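Local coordinates for protein tryptophan decarboxylase 1 (Oryza sativa subsp. japonica, PDB 6KHO) that decarboxylates L-tryptophan to tryptamine and 5-hydroxy-L-tryptophan to serotonin, using pyridoxal 5'-phosphate as cofactor, at residues A[437-442]-A[481-486]. Sequence-based numbering, arbitrary orientation.
Sequences CFRIRA and RFVLRF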
loop_
_atom_site.group_PDB
_atom_site.type_symbol
_atom_site.label_atom_id
_atom_site.label_comp_id
_atom_site.label_asym_id
_atom_site.label_seq_id
_atom_site.Cartn_x
_atom_site.Cartn_y
_atom_site.Cartn_z
ATOM N N CYS A 437 6.119 4.066 30.214
ATOM C CA CYS A 437 6.207 2.661 30.587
ATOM C C CYS A 437 6.234 2.571 32.111
ATOM O O CYS A 437 7.051 3.233 32.758
ATOM C CB CYS A 437 7.451 2.001 29.983
ATOM S SG CYS A 437 7.435 1.768 28.166
ATOM N N PHE A 438 5.341 1.761 32.675
ATOM C CA PHE A 438 5.176 1.701 34.120
ATOM C C PHE A 438 4.760 0.293 34.510
ATOM O O PHE A 438 4.318 -0.497 33.670
ATOM C CB PHE A 438 4.144 2.727 34.619
ATOM C CG PHE A 438 2.714 2.343 34.340
ATOM C CD1 PHE A 438 2.211 2.358 33.044
ATOM C CD2 PHE A 438 1.872 1.961 35.370
ATOM C CE1 PHE A 438 0.897 1.999 32.785
ATOM C CE2 PHE A 438 0.552 1.604 35.116
ATOM C CZ PHE A 438 0.065 1.620 33.825
ATOM N N ARG A 439 4.919 -0.025 35.795
ATOM C CA ARG A 439 4.460 -1.319 36.280
ATOM C C ARG A 439 4.262 -1.273 37.787
ATOM O O ARG A 439 4.732 -0.361 38.475
ATOM C CB ARG A 439 5.431 -2.443 35.897
ATOM C CG ARG A 439 6.780 -2.408 36.589
ATOM C CD ARG A 439 7.477 -3.744 36.388
ATOM N NE ARG A 439 8.227 -4.155 37.571
ATOM C CZ ARG A 439 8.281 -5.403 38.023
ATOM N NH1 ARG A 439 7.626 -6.374 37.393
ATOM N NH2 ARG A 439 8.994 -5.681 39.107
ATOM N N ILE A 440 3.520 -2.265 38.276
ATOM C CA ILE A 440 3.400 -2.504 39.709
ATOM C C ILE A 440 4.752 -2.976 40.232
ATOM O O ILE A 440 5.266 -4.015 39.802
ATOM C CB ILE A 440 2.299 -3.531 40.004
ATOM C CG1 ILE A 440 0.912 -2.907 39.804
ATOM C CG2 ILE A 440 2.449 -4.093 41.419
ATOM C CD1 ILE A 440 -0.206 -3.932 39.672
ATOM N N ARG A 441 5.336 -2.193 41.141
ATOM C CA ARG A 441 6.616 -2.495 41.768
ATOM C C ARG A 441 6.553 -3.813 42.538
ATOM O O ARG A 441 5.490 -4.262 42.975
ATOM C CB ARG A 441 7.004 -1.366 42.727
ATOM C CG ARG A 441 8.447 -0.928 42.656
ATOM C CD ARG A 441 8.872 -0.208 43.937
ATOM N NE ARG A 441 8.627 1.234 43.886
ATOM C CZ ARG A 441 9.309 2.097 43.129
ATOM N NH1 ARG A 441 10.298 1.673 42.344
ATOM N NH2 ARG A 441 9.003 3.392 43.159
ATOM N N ALA A 442 7.717 -4.434 42.712
ATOM C CA ALA A 442 7.833 -5.550 43.640
ATOM C C ALA A 442 7.991 -5.019 45.061
ATOM O O ALA A 442 8.712 -4.044 45.301
ATOM C CB ALA A 442 9.015 -6.443 43.276
ATOM N N ARG A 481 11.243 -7.947 32.309
ATOM C CA ARG A 481 10.149 -7.581 33.200
ATOM C C ARG A 481 8.866 -7.318 32.418
ATOM O O ARG A 481 8.903 -6.760 31.314
ATOM C CB ARG A 481 10.511 -6.342 34.020
ATOM C CG ARG A 481 11.660 -6.582 34.971
ATOM C CD ARG A 481 11.143 -6.879 36.362
ATOM N NE ARG A 481 10.449 -8.166 36.478
ATOM C CZ ARG A 481 11.017 -9.369 36.384
ATOM N NH1 ARG A 481 12.320 -9.494 36.181
ATOM N NH2 ARG A 481 10.273 -10.461 36.499
ATOM N N PHE A 482 7.734 -7.726 33.001
ATOM C CA PHE A 482 6.420 -7.404 32.450
ATOM C C PHE A 482 6.112 -5.939 32.721
ATOM O O PHE A 482 6.118 -5.503 33.879
ATOM C CB PHE A 482 5.354 -8.301 33.073
ATOM C CG PHE A 482 4.061 -8.348 32.308
ATOM C CD1 PHE A 482 3.103 -7.364 32.481
ATOM C CD2 PHE A 482 3.796 -9.389 31.433
ATOM C CE1 PHE A 482 1.908 -7.408 31.791
ATOM C CE2 PHE A 482 2.602 -9.445 30.742
ATOM C CZ PHE A 482 1.653 -8.450 30.922
ATOM N N VAL A 483 5.843 -5.180 31.656
ATOM C CA VAL A 483 5.659 -3.735 31.740
ATOM C C VAL A 483 4.381 -3.352 30.997
ATOM O O VAL A 483 4.055 -3.931 29.955
ATOM C CB VAL A 483 6.886 -2.989 31.171
ATOM C CG1 VAL A 483 6.615 -1.500 31.044
ATOM C CG2 VAL A 483 8.111 -3.242 32.050
ATOM N N LEU A 484 3.637 -2.403 31.557
ATOM C CA LEU A 484 2.465 -1.855 30.895
ATOM C C LEU A 484 2.862 -0.595 30.134
ATOM O O LEU A 484 3.509 0.300 30.694
ATOM C CB LEU A 484 1.364 -1.534 31.912
ATOM C CG LEU A 484 0.762 -2.711 32.690
ATOM C CD1 LEU A 484 -0.534 -2.313 33.390
ATOM C CD2 LEU A 484 0.523 -3.902 31.773
ATOM N N ARG A 485 2.473 -0.526 28.862
ATOM C CA ARG A 485 2.613 0.697 28.083
ATOM C C ARG A 485 1.364 1.565 28.220
ATOM O O ARG A 485 0.235 1.063 28.200
ATOM C CB ARG A 485 2.854 0.372 26.607
ATOM C CG ARG A 485 4.150 -0.365 26.328
ATOM C CD ARG A 485 4.214 -0.827 24.875
ATOM N NE ARG A 485 4.673 0.226 23.967
ATOM C CZ ARG A 485 3.862 1.041 23.295
ATOM N NH1 ARG A 485 2.538 0.953 23.436
ATOM N NH2 ARG A 485 4.374 1.962 22.483
ATOM N N PHE A 486 1.579 2.874 28.355
ATOM C CA PHE A 486 0.518 3.880 28.332
ATOM C C PHE A 486 0.875 4.902 27.249
ATOM O O PHE A 486 1.675 5.815 27.485
ATOM C CB PHE A 486 0.349 4.548 29.699
ATOM C CG PHE A 486 -0.969 5.258 29.867
ATOM C CD1 PHE A 486 -2.123 4.548 30.171
ATOM C CD2 PHE A 486 -1.054 6.635 29.714
ATOM C CE1 PHE A 486 -3.336 5.198 30.328
ATOM C CE2 PHE A 486 -2.266 7.297 29.863
ATOM C CZ PHE A 486 -3.410 6.580 30.170
#
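F438 and L484 form the hydrogen-bonded pair that joins the two central strands of the four-stranded antiparallel sheet near the C-terminal end of this group II decarboxylase. F438 N donates to L484 O (3.1 Å) in a nearly straight bond, and L484 N returns one to F438 O (2.9 Å). F438 CG sits between the backbone N and the carbonyl carbon (chi1 75°), and the ring packs on its cross-strand partner: L484 CB makes an off-centre CH-pi contact, 4.1 Å from the ring centroid, and F486 CB approaches CE1. I505 of helix 495-513 also touches this ring. C437 and R485 share the other face of the sheet, where the R485 guanidinium hydrogen-bonds to the backbone oxygens of F103, T273 and S274, beside the cofactor site. Beyond the paired residues the strands diverge, and the side chain of R439 runs across to the F482 carbonyl and R481. R481 CD lies over one face of the R439 guanidinium, offset toward the rim, and the two guanidinium planes stand 64° apart. R439 NH1 and R481 NE, both donors, lie 3.5 Å apart without a hydrogen bond; their like charges are probably offset by E451 and D455, which form salt bridges to both arginines, and by E426 at R439 NE. F482 O, buried here without a hydrogen-bonding partner, lies 3.4 Å from R439 CD.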